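Local coordinates for protein putative Transcriptional Regulator (PDB 2IA2) that probably acts as an IclR-type transcriptional regulator, pairing a DNA-binding helix-turn-helix domain with a GAF-like C-terminal domain expected to sense a small effector, at residues S112-D117 / V224-I229; V124-V129 / G136-T141; P144-S149 / L170-L175; L209-A214 / N228-A233. All coordinates share one frame; numbering follows the deposited sequence.

In the fold
All four contacts lie in the GAF-like C-terminal domain, the part that binds effectors in IclR relatives. Contacts 1 and 4 share N228 and I229 on strand 223-232, which pairs with strand 110-117 on one side and with strand 209-217 on the other; their centres are about 12 Å apart. Contact 2 lies one strand further along the sheet, about 11 Å from contact 1 between centres, and V113 and A125 link the two through backbone pairing. Contact 3 packs loops beside the sheet, its centre about 16 Å from those of both contacts 1 and 4. S149 joins it to contact 4, its OG resting 3.3 Å from S211 CB.

Contact 1: residues S112-D117 / V224-I229; sequences SVSILD and VAAVNI
Three good backbone bonds lace these antiparallel strands together. S114 and A226 form a hydrogen-bonded pair, S114 N giving to A226 O at 3.0 Å and A226 N to S114 O at 2.9 Å, both donors in the plane of the carbonyl they meet. N228 N reaches S112 O at 2.9 Å, but the return is looser: S112 N is shared, through two weak bonds, between the O and OD1 of N228. A chi1 of 91°, off a staggered position, swings the amide of N228 toward S112, and a water joins its OD1 to S112 OG. Between these rungs V113 and V227 face each other as a non-hydrogen-bonded pair, crossing obliquely with V113 CG2 4.0 Å from V227 CB, while V113 CG1 lies equally far from A225 CB. I115 CG2 packs 4.0 Å from A225 CB, and beyond it a water replaces direct pairing, accepting from L116 N and donating to V224 O. Strands 110-117 and 223-232 are central neighbours in the six-stranded sheet of the GAF-like domain, which carries helices on both faces. Valines suit the face that meets L100 of helix 92-107 and, through V227, L249 of helix 246-264; small S114 and A226 let M150 of helix 149-156 come close on the other. S114 OG is buried there without a polar partner. V224 and A225 form a classic beta bulge opposite I216.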
loop_
_atom_site.group_PDB
_atom_site.type_symbol
_atom_site.label_atom_id
_atom_site.label_comp_id
_atom_site.label_asym_id
_atom_site.label_seq_id
_atom_site.Cartn_x
_atom_site.Cartn_y
_atom_site.Cartn_z
ATOM N N SER A 112 -4.959 -14.075 16.650
ATOM C CA SER A 112 -4.039 -14.427 15.602
ATOM C C SER A 112 -4.625 -14.091 14.262
ATOM O O SER A 112 -5.888 -13.944 14.111
ATOM C CB SER A 112 -3.814 -15.935 15.577
ATOM O OG SER A 112 -3.382 -16.408 16.855
ATOM N N VAL A 113 -3.744 -14.074 13.253
ATOM C CA VAL A 113 -4.228 -14.004 11.869
ATOM C C VAL A 113 -3.572 -15.157 11.137
ATOM O O VAL A 113 -2.398 -15.420 11.341
ATOM C CB VAL A 113 -3.922 -12.606 11.213
ATOM C CG1 VAL A 113 -4.067 -12.655 9.677
ATOM C CG2 VAL A 113 -4.839 -11.535 11.768
ATOM N N SER A 114 -4.313 -15.825 10.249
ATOM C CA SER A 114 -3.698 -16.884 9.423
ATOM C C SER A 114 -4.151 -16.783 7.988
ATOM O O SER A 114 -5.105 -16.058 7.654
ATOM C CB SER A 114 -4.054 -18.291 9.946
ATOM O OG SER A 114 -5.468 -18.448 9.881
ATOM N N ILE A 115 -3.432 -17.499 7.124
ATOM C CA ILE A 115 -3.807 -17.588 5.732
ATOM C C ILE A 115 -3.854 -19.060 5.374
ATOM O O ILE A 115 -3.364 -19.882 6.140
ATOM C CB ILE A 115 -2.785 -16.826 4.836
ATOM C CG1 ILE A 115 -1.391 -17.465 4.973
ATOM C CG2 ILE A 115 -2.832 -15.319 5.173
ATOM C CD1 ILE A 115 -0.397 -17.001 3.993
ATOM N N LEU A 116 -4.438 -19.384 4.225
ATOM C CA LEU A 116 -4.599 -20.774 3.813
ATOM C C LEU A 116 -3.440 -21.225 2.929
ATOM O O LEU A 116 -3.013 -20.498 2.031
ATOM C CB LEU A 116 -5.926 -20.965 3.076
ATOM C CG LEU A 116 -6.361 -22.410 2.824
ATOM C CD1 LEU A 116 -6.662 -23.118 4.136
ATOM C CD2 LEU A 116 -7.565 -22.456 1.896
ATOM N N ASP A 117 -2.936 -22.427 3.190
ATOM C CA ASP A 117 -1.937 -23.044 2.324
ATOM C C ASP A 117 -2.292 -24.496 2.021
ATOM O O ASP A 117 -2.013 -25.392 2.817
ATOM C CB ASP A 117 -0.550 -22.965 2.964
ATOM C CG ASP A 117 0.556 -23.377 2.011
ATOM O OD1 ASP A 117 0.241 -23.779 0.871
ATOM O OD2 ASP A 117 1.739 -23.298 2.402
ATOM N N VAL A 224 -9.074 -13.366 2.115
ATOM C CA VAL A 224 -7.646 -13.544 1.960
ATOM C C VAL A 224 -6.985 -13.988 3.261
ATOM O O VAL A 224 -5.902 -14.532 3.228
ATOM C CB VAL A 224 -6.968 -12.244 1.446
ATOM C CG1 VAL A 224 -7.552 -11.891 0.042
ATOM C CG2 VAL A 224 -7.137 -11.075 2.455
ATOM N N ALA A 225 -7.630 -13.788 4.411
ATOM C CA ALA A 225 -7.010 -14.200 5.676
ATOM C C ALA A 225 -8.137 -14.433 6.669
ATOM O O ALA A 225 -9.287 -14.145 6.341
ATOM C CB ALA A 225 -6.037 -13.084 6.186
ATOM N N ALA A 226 -7.830 -14.959 7.853
ATOM C CA ALA A 226 -8.816 -15.002 8.917
ATOM C C ALA A 226 -8.191 -14.463 10.204
ATOM O O ALA A 226 -6.999 -14.606 10.399
ATOM C CB ALA A 226 -9.271 -16.405 9.129
ATOM N N VAL A 227 -8.993 -13.900 11.097
ATOM C CA VAL A 227 -8.500 -13.444 12.402
ATOM C C VAL A 227 -9.282 -14.243 13.467
ATOM O O VAL A 227 -10.430 -14.524 13.258
ATOM C CB VAL A 227 -8.698 -11.896 12.550
ATOM C CG1 VAL A 227 -10.165 -11.473 12.215
ATOM C CG2 VAL A 227 -8.264 -11.402 13.934
ATOM N N ASN A 228 -8.644 -14.624 14.574
ATOM C CA ASN A 228 -9.327 -15.353 15.624
ATOM C C ASN A 228 -9.092 -14.785 17.002
ATOM O O ASN A 228 -8.259 -13.889 17.187
ATOM C CB ASN A 228 -9.015 -16.883 15.562
ATOM C CG ASN A 228 -7.811 -17.310 16.393
ATOM O OD1 ASN A 228 -7.099 -16.473 16.946
ATOM N ND2 ASN A 228 -7.576 -18.638 16.491
ATOM N N ILE A 229 -9.888 -15.283 17.950
ATOM C CA ILE A 229 -9.583 -15.246 19.375
ATOM C C ILE A 229 -9.575 -16.724 19.773
ATOM O O ILE A 229 -10.434 -17.462 19.347
ATOM C CB ILE A 229 -10.690 -14.536 20.184
ATOM C CG1 ILE A 229 -10.773 -13.048 19.808
ATOM C CG2 ILE A 229 -10.451 -14.711 21.698
ATOM C CD1 ILE A 229 -12.060 -12.360 20.249
HETATM O O HOH W 1 -5.065 -17.137 18.664
HETATM O O HOH W 2 -5.464 -17.446 2.443
#

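Contact 2: residues V124-V129 / G136-T141; sequences VARVPV and GITIGT
The side chain of R126 points from strand 120-127 toward the loop that leads to strand 142-144. Its CB touches S112 OG on the neighbouring strand, and chi1 of 68° sets CG between the backbone N and the carbonyl carbon. CG packs 4.0 Å from I139 CG1, the two side chains crossing obliquely. A bend at chi2 then carries CD to within 3.3 Å of I137 O, and the rest of the chain runs straight outward. Both faces of the guanidinium are covered near the rim: I137 C and T138 CA lie on one, P128 CB, 3.7 Å above the plane, on the other. At the tip NH1 comes 3.5 Å from G136 C, so close that a CB on G136 would collide with it, and NH2 runs beside T138 CG2 at 4.0 Å. I139 completes the packing, its CG2 3.8 Å from V124 O. The loop turns back through a type II turn from T138 to T141, with G140 at its positive phi; T138 O is gripped by both N and OG1 of T141. An alanine in place of R126 would remove the chain beyond CB, and I137, T138 and I139 CG1 would probably lose much of their packing against the strand. With no hydrogen bond found between the segments, the arginine contributes mainly by flat packing, with the charge perhaps drawn to the carbonyl of I137.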
loop_
_atom_site.group_PDB
_atom_site.type_symbol
_atom_site.label_atom_id
_atom_site.label_comp_id
_atom_site.label_asym_id
_atom_site.label_seq_id
_atom_site.Cartn_x
_atom_site.Cartn_y
_atom_site.Cartn_z
ATOM N N VAL A 124 0.330 -16.252 10.661
ATOM C CA VAL A 124 1.171 -15.160 10.157
ATOM C C VAL A 124 1.329 -13.980 11.130
ATOM O O VAL A 124 2.227 -13.194 10.949
ATOM C CB VAL A 124 0.772 -14.651 8.714
ATOM C CG1 VAL A 124 1.035 -15.734 7.624
ATOM C CG2 VAL A 124 -0.659 -14.119 8.669
ATOM N N ALA A 125 0.473 -13.871 12.145
ATOM C CA ALA A 125 0.607 -12.799 13.160
ATOM C C ALA A 125 -0.110 -13.336 14.400
ATOM O O ALA A 125 -1.040 -14.125 14.260
ATOM C CB ALA A 125 -0.073 -11.467 12.668
ATOM N N ARG A 126 0.353 -12.957 15.587
ATOM C CA ARG A 126 -0.309 -13.373 16.795
ATOM C C ARG A 126 0.037 -12.429 17.908
ATOM O O ARG A 126 1.078 -11.795 17.868
ATOM C CB ARG A 126 0.079 -14.818 17.181
ATOM C CG ARG A 126 1.529 -14.962 17.622
ATOM C CD ARG A 126 1.432 -15.886 18.802
ATOM N NE ARG A 126 2.642 -16.247 19.542
ATOM C CZ ARG A 126 2.593 -17.009 20.636
ATOM N NH1 ARG A 126 1.415 -17.439 21.091
ATOM N NH2 ARG A 126 3.700 -17.334 21.288
ATOM N N VAL A 127 -0.862 -12.311 18.884
ATOM C CA VAL A 127 -0.548 -11.643 20.160
ATOM C C VAL A 127 -0.921 -12.650 21.265
ATOM O O VAL A 127 -2.088 -13.027 21.352
ATOM C CB VAL A 127 -1.373 -10.354 20.310
ATOM C CG1 VAL A 127 -1.246 -9.809 21.731
ATOM C CG2 VAL A 127 -0.941 -9.293 19.265
ATOM N N PRO A 128 0.052 -13.148 22.046
ATOM C CA PRO A 128 -0.223 -14.051 23.189
ATOM C C PRO A 128 -0.704 -13.286 24.451
ATOM O O PRO A 128 -0.611 -12.062 24.498
ATOM C CB PRO A 128 1.157 -14.647 23.479
ATOM C CG PRO A 128 2.116 -13.502 23.116
ATOM C CD PRO A 128 1.504 -12.948 21.847
ATOM N N VAL A 129 -1.220 -14.006 25.444
ATOM C CA VAL A 129 -1.463 -13.453 26.774
ATOM C C VAL A 129 -0.468 -14.085 27.769
ATOM O O VAL A 129 0.094 -15.145 27.510
ATOM C CB VAL A 129 -2.949 -13.645 27.207
ATOM C CG1 VAL A 129 -3.840 -12.740 26.367
ATOM C CG2 VAL A 129 -3.367 -15.103 27.106
ATOM N N GLY A 136 -1.887 -20.268 22.658
ATOM C CA GLY A 136 -1.320 -19.531 21.526
ATOM C C GLY A 136 -0.330 -20.406 20.808
ATOM O O GLY A 136 0.393 -21.189 21.434
ATOM N N ILE A 137 -0.270 -20.234 19.491
ATOM C CA ILE A 137 0.601 -21.042 18.604
ATOM C C ILE A 137 1.601 -20.063 17.974
ATOM O O ILE A 137 1.192 -18.955 17.624
ATOM C CB ILE A 137 -0.371 -21.703 17.573
ATOM C CG1 ILE A 137 -0.989 -22.948 18.198
ATOM C CG2 ILE A 137 0.270 -22.070 16.263
ATOM C CD1 ILE A 137 -2.340 -23.229 17.666
ATOM N N THR A 138 2.869 -20.433 17.790
ATOM C CA THR A 138 3.817 -19.509 17.134
ATOM C C THR A 138 3.645 -19.330 15.597
ATOM O O THR A 138 3.170 -20.238 14.868
ATOM C CB THR A 138 5.281 -19.897 17.374
ATOM O OG1 THR A 138 5.503 -21.165 16.755
ATOM C CG2 THR A 138 5.593 -19.964 18.859
ATOM N N ILE A 139 4.066 -18.152 15.133
ATOM C CA ILE A 139 3.996 -17.745 13.711
ATOM C C ILE A 139 4.743 -18.772 12.853
ATOM O O ILE A 139 5.776 -19.254 13.269
ATOM C CB ILE A 139 4.527 -16.311 13.539
ATOM C CG1 ILE A 139 3.547 -15.346 14.183
ATOM C CG2 ILE A 139 4.700 -15.915 12.058
ATOM C CD1 ILE A 139 4.164 -13.984 14.418
ATOM N N GLY A 140 4.170 -19.173 11.711
ATOM C CA GLY A 140 4.743 -20.218 10.892
ATOM C C GLY A 140 4.205 -21.595 11.152
ATOM O O GLY A 140 4.401 -22.516 10.324
ATOM N N THR A 141 3.489 -21.770 12.265
ATOM C CA THR A 141 2.901 -23.077 12.544
ATOM C C THR A 141 1.743 -23.324 11.583
ATOM O O THR A 141 1.039 -22.383 11.198
ATOM C CB THR A 141 2.380 -23.161 14.018
ATOM O OG1 THR A 141 3.455 -22.830 14.894
ATOM C CG2 THR A 141 1.910 -24.561 14.379
#

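Contact 3: residues P144-S149 / L170-L175; sequences PAYATS and LDIQRL
Y146 fills the middle of this loop-to-loop contact. Its CB lies 3.7 Å from L170 CD2, and L170 CD1 reaches the ring at CD2, so the leucine, whose CG stands anti to the backbone N, embraces the base of the side chain with both methyls. I172 CG2 meets the ring at CE1, 4.0 Å away. Within its own segment A147 CB sits over one ring face near the rim, and that methyl in turn packs 3.5 Å from L175 CD1. L186 of helix 183-196 also touches Y146, L170 and I172, so the cluster ties the loop ahead of helix 149-156 to the one ahead of helix 183-196. At the polar edge Q173 N donates to Y146 OH at 3.0 Å, with an N-H...O angle of 151°, and a water in the ring plane bonds the hydroxyl at 2.7 Å and, weakly, Q173 OE1. A phenylalanine in place of Y146 would remove the hydroxyl and probably leave Q173 N without this acceptor and the water without its anchor. The tyrosine thus suits a buried place at a polar edge: apolar along the ring, its hydroxyl satisfied by an N-H and a water.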
loop_
_atom_site.group_PDB
_atom_site.type_symbol
_atom_site.label_atom_id
_atom_site.label_comp_id
_atom_site.label_asym_id
_atom_site.label_seq_id
_atom_site.Cartn_x
_atom_site.Cartn_y
_atom_site.Cartn_z
ATOM N N PRO A 144 -4.354 -28.270 10.524
ATOM C CA PRO A 144 -5.329 -28.606 9.459
ATOM C C PRO A 144 -6.500 -27.622 9.393
ATOM O O PRO A 144 -7.049 -27.278 10.405
ATOM C CB PRO A 144 -5.780 -30.025 9.824
ATOM C CG PRO A 144 -5.444 -30.191 11.322
ATOM C CD PRO A 144 -4.206 -29.349 11.535
ATOM N N ALA A 145 -6.849 -27.152 8.196
ATOM C CA ALA A 145 -7.918 -26.184 8.018
ATOM C C ALA A 145 -9.275 -26.644 8.558
ATOM O O ALA A 145 -10.031 -25.834 9.159
ATOM C CB ALA A 145 -8.018 -25.759 6.521
ATOM N N TYR A 146 -9.599 -27.929 8.345
ATOM C CA TYR A 146 -10.908 -28.511 8.753
ATOM C C TYR A 146 -11.202 -28.502 10.246
ATOM O O TYR A 146 -12.357 -28.633 10.644
ATOM C CB TYR A 146 -11.096 -29.952 8.232
ATOM C CG TYR A 146 -10.426 -31.044 9.043
ATOM C CD1 TYR A 146 -11.108 -31.690 10.073
ATOM C CD2 TYR A 146 -9.110 -31.435 8.767
ATOM C CE1 TYR A 146 -10.489 -32.715 10.826
ATOM C CE2 TYR A 146 -8.477 -32.442 9.484
ATOM C CZ TYR A 146 -9.179 -33.090 10.511
ATOM O OH TYR A 146 -8.577 -34.097 11.227
ATOM N N ALA A 147 -10.167 -28.396 11.070
ATOM C CA ALA A 147 -10.324 -28.550 12.505
ATOM C C ALA A 147 -10.039 -27.264 13.285
ATOM O O ALA A 147 -9.932 -27.293 14.516
ATOM C CB ALA A 147 -9.440 -29.744 13.030
ATOM N N THR A 148 -9.955 -26.133 12.573
ATOM C CA THR A 148 -9.712 -24.831 13.200
ATOM C C THR A 148 -10.794 -23.859 12.758
ATOM O O THR A 148 -11.380 -24.044 11.677
ATOM C CB THR A 148 -8.333 -24.276 12.768
ATOM O OG1 THR A 148 -8.342 -24.170 11.356
ATOM C CG2 THR A 148 -7.217 -25.204 13.203
ATOM N N SER A 149 -11.044 -22.832 13.566
ATOM C CA SER A 149 -12.038 -21.845 13.256
ATOM C C SER A 149 -11.584 -21.005 12.079
ATOM O O SER A 149 -12.355 -20.758 11.188
ATOM C CB SER A 149 -12.408 -20.970 14.493
ATOM O OG SER A 149 -11.327 -20.144 14.948
ATOM N N LEU A 170 -9.882 -34.823 1.356
ATOM C CA LEU A 170 -9.639 -34.735 2.797
ATOM C C LEU A 170 -9.813 -36.053 3.534
ATOM O O LEU A 170 -10.790 -36.788 3.335
ATOM C CB LEU A 170 -10.536 -33.667 3.438
ATOM C CG LEU A 170 -10.362 -33.397 4.941
ATOM C CD1 LEU A 170 -8.969 -33.011 5.330
ATOM C CD2 LEU A 170 -11.350 -32.333 5.382
ATOM N N ASP A 171 -8.844 -36.320 4.392
ATOM C CA ASP A 171 -8.851 -37.442 5.348
ATOM C C ASP A 171 -9.195 -36.827 6.713
ATOM O O ASP A 171 -8.304 -36.347 7.411
ATOM C CB ASP A 171 -7.430 -38.048 5.347
ATOM C CG ASP A 171 -7.267 -39.268 6.263
ATOM O OD1 ASP A 171 -8.289 -39.785 6.800
ATOM O OD2 ASP A 171 -6.083 -39.707 6.419
ATOM N N ILE A 172 -10.478 -36.812 7.074
ATOM C CA ILE A 172 -10.928 -36.268 8.359
ATOM C C ILE A 172 -10.515 -37.228 9.457
ATOM O O ILE A 172 -10.928 -38.372 9.424
ATOM C CB ILE A 172 -12.478 -36.130 8.403
ATOM C CG1 ILE A 172 -12.969 -35.116 7.368
ATOM C CG2 ILE A 172 -12.958 -35.735 9.807
ATOM C CD1 ILE A 172 -14.448 -35.198 7.038
ATOM N N GLN A 173 -9.703 -36.786 10.410
ATOM C CA GLN A 173 -9.320 -37.631 11.569
ATOM C C GLN A 173 -10.132 -37.293 12.820
ATOM O O GLN A 173 -10.540 -36.155 12.994
ATOM C CB GLN A 173 -7.837 -37.483 11.887
ATOM C CG GLN A 173 -6.974 -37.489 10.668
ATOM C CD GLN A 173 -5.577 -37.948 10.951
ATOM O OE1 GLN A 173 -4.809 -37.285 11.663
ATOM N NE2 GLN A 173 -5.219 -39.089 10.378
ATOM N N ARG A 174 -10.376 -38.277 13.686
ATOM C CA ARG A 174 -11.090 -38.021 14.946
ATOM C C ARG A 174 -10.068 -37.493 15.937
ATOM O O ARG A 174 -9.430 -38.268 16.637
ATOM C CB ARG A 174 -11.749 -39.293 15.481
ATOM N N LEU A 175 -9.878 -36.180 15.976
ATOM C CA LEU A 175 -8.900 -35.567 16.879
ATOM C C LEU A 175 -9.329 -35.537 18.361
ATOM O O LEU A 175 -8.492 -35.693 19.256
ATOM C CB LEU A 175 -8.532 -34.145 16.389
ATOM C CG LEU A 175 -8.039 -33.997 14.936
ATOM C CD1 LEU A 175 -7.841 -32.523 14.538
ATOM C CD2 LEU A 175 -6.748 -34.792 14.715
HETATM O O HOH W 3 -5.945 -34.243 10.650
#

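Contact 4: residues L209-A214 / N228-A233; sequences LRSMAA and NISTPA
This is the antiparallel pairing within a beta hairpin, strands 209-217 and 223-232, in the sheet of the GAF-like domain. Four strong backbone bonds carry it: R210 and T231 exchange bonds of 2.7 Å from each N to the other's O, and M212 and I229 do the same at 3.0 Å, every donor lying nearly along the C=O axis. Between these rungs S211 and S230 face each other, and their OG atoms share a hydrogen bond of 3.1 Å. L209 CD1 leans to 3.3 Å from S230 OG, and A213 CB meets N228 CB at 3.9 Å; S211 and A213 are small enough for the start of helix 149-156, S149 and M150, to come close. On the other face M212, modelled as selenomethionine, is bent at chi2 and chi3, its CG crossing I229 CB at 4.1 Å and its CE lying 4.0 Å from T231 CG2. M212 and I229 both touch L249 of helix 246-264. At the hairpin's open end R210 extends along A233, whose CB sits over the centre of the guanidinium, 3.7 Å above its plane. NH1 weakly bonds a water also within hydrogen-bonding distance of P232 O. The strongest polar anchor of R210 lies outside the hairpin: the salt bridge from NE to D202 balances its charge and is likely to steady its direction, while the methyl of A233 covers one guanidinium face.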
loop_
_atom_site.group_PDB
_atom_site.type_symbol
_atom_site.label_atom_id
_atom_site.label_comp_id
_atom_site.label_asym_id
_atom_site.label_seq_id
_atom_site.Cartn_x
_atom_site.Cartn_y
_atom_site.Cartn_z
ATOM N N LEU A 209 -10.364 -26.528 24.597
ATOM C CA LEU A 209 -9.943 -25.326 23.825
ATOM C C LEU A 209 -11.035 -24.865 22.914
ATOM O O LEU A 209 -11.599 -25.667 22.190
ATOM C CB LEU A 209 -8.667 -25.606 22.990
ATOM C CG LEU A 209 -8.157 -24.591 21.936
ATOM C CD1 LEU A 209 -7.641 -23.326 22.598
ATOM C CD2 LEU A 209 -7.038 -25.200 21.227
ATOM N N ARG A 210 -11.312 -23.567 22.907
ATOM C CA ARG A 210 -12.264 -22.992 21.966
ATOM C C ARG A 210 -11.649 -21.872 21.120
ATOM O O ARG A 210 -10.763 -21.185 21.576
ATOM C CB ARG A 210 -13.459 -22.445 22.711
ATOM C CG ARG A 210 -14.402 -23.525 23.175
ATOM C CD ARG A 210 -15.601 -22.939 23.816
ATOM N NE ARG A 210 -16.405 -23.991 24.389
ATOM C CZ ARG A 210 -17.085 -23.865 25.522
ATOM N NH1 ARG A 210 -17.039 -22.719 26.217
ATOM N NH2 ARG A 210 -17.818 -24.895 25.949
ATOM N N SER A 211 -12.148 -21.688 19.903
ATOM C CA SER A 211 -11.631 -20.634 18.995
ATOM C C SER A 211 -12.791 -20.053 18.285
ATOM O O SER A 211 -13.739 -20.782 18.011
ATOM C CB SER A 211 -10.721 -21.246 17.947
ATOM O OG SER A 211 -9.557 -21.750 18.600
HETATM N N MSE A 212 -12.698 -18.768 17.930
HETATM C CA MSE A 212 -13.686 -18.154 17.033
HETATM C C MSE A 212 -12.981 -17.270 16.018
HETATM O O MSE A 212 -12.000 -16.633 16.367
HETATM C CB MSE A 212 -14.710 -17.349 17.820
HETATM C CG MSE A 212 -14.149 -16.184 18.622
HETATM SE SE MSE A 212 -14.610 -16.350 20.599
HETATM C CE MSE A 212 -13.614 -18.117 21.059
ATOM N N ALA A 213 -13.450 -17.260 14.784
ATOM C CA ALA A 213 -12.732 -16.581 13.709
ATOM C C ALA A 213 -13.673 -15.859 12.765
ATOM O O ALA A 213 -14.851 -16.207 12.651
ATOM C CB ALA A 213 -11.849 -17.572 12.924
ATOM N N ALA A 214 -13.138 -14.877 12.057
ATOM C CA ALA A 214 -13.910 -14.081 11.132
ATOM C C ALA A 214 -13.012 -13.867 9.895
ATOM O O ALA A 214 -11.773 -13.892 10.002
ATOM C CB ALA A 214 -14.233 -12.770 11.760
ATOM N N ASN A 228 -8.644 -14.624 14.574
ATOM C CA ASN A 228 -9.327 -15.353 15.624
ATOM C C ASN A 228 -9.092 -14.785 17.002
ATOM O O ASN A 228 -8.259 -13.889 17.187
ATOM C CB ASN A 228 -9.015 -16.883 15.562
ATOM C CG ASN A 228 -7.811 -17.310 16.393
ATOM O OD1 ASN A 228 -7.099 -16.473 16.946
ATOM N ND2 ASN A 228 -7.576 -18.638 16.491
ATOM N N ILE A 229 -9.888 -15.283 17.950
ATOM C CA ILE A 229 -9.583 -15.246 19.375
ATOM C C ILE A 229 -9.575 -16.724 19.773
ATOM O O ILE A 229 -10.434 -17.462 19.347
ATOM C CB ILE A 229 -10.690 -14.536 20.184
ATOM C CG1 ILE A 229 -10.773 -13.048 19.808
ATOM C CG2 ILE A 229 -10.451 -14.711 21.698
ATOM C CD1 ILE A 229 -12.060 -12.360 20.249
ATOM N N SER A 230 -8.606 -17.158 20.573
ATOM C CA SER A 230 -8.587 -18.539 21.034
ATOM C C SER A 230 -8.582 -18.534 22.557
ATOM O O SER A 230 -7.895 -17.708 23.187
ATOM C CB SER A 230 -7.332 -19.262 20.497
ATOM O OG SER A 230 -7.442 -20.681 20.655
ATOM N N THR A 231 -9.326 -19.465 23.162
ATOM C CA THR A 231 -9.504 -19.453 24.631
ATOM C C THR A 231 -9.832 -20.819 25.226
ATOM O O THR A 231 -10.492 -21.645 24.566
ATOM C CB THR A 231 -10.575 -18.387 25.044
ATOM O OG1 THR A 231 -10.458 -18.129 26.440
ATOM C CG2 THR A 231 -11.997 -18.828 24.699
ATOM N N PRO A 232 -9.359 -21.090 26.464
ATOM C CA PRO A 232 -9.833 -22.317 27.129
ATOM C C PRO A 232 -11.341 -22.324 27.247
ATOM O O PRO A 232 -11.951 -21.295 27.502
ATOM C CB PRO A 232 -9.168 -22.256 28.538
ATOM C CG PRO A 232 -7.890 -21.504 28.246
ATOM C CD PRO A 232 -8.366 -20.389 27.300
ATOM N N ALA A 233 -11.938 -23.475 27.029
ATOM C CA ALA A 233 -13.373 -23.599 27.220
ATOM C C ALA A 233 -13.793 -23.135 28.635
ATOM O O ALA A 233 -14.900 -22.564 28.810
ATOM C CB ALA A 233 -13.804 -25.049 26.954
HETATM O O HOH W 4 -14.410 -20.494 26.085
#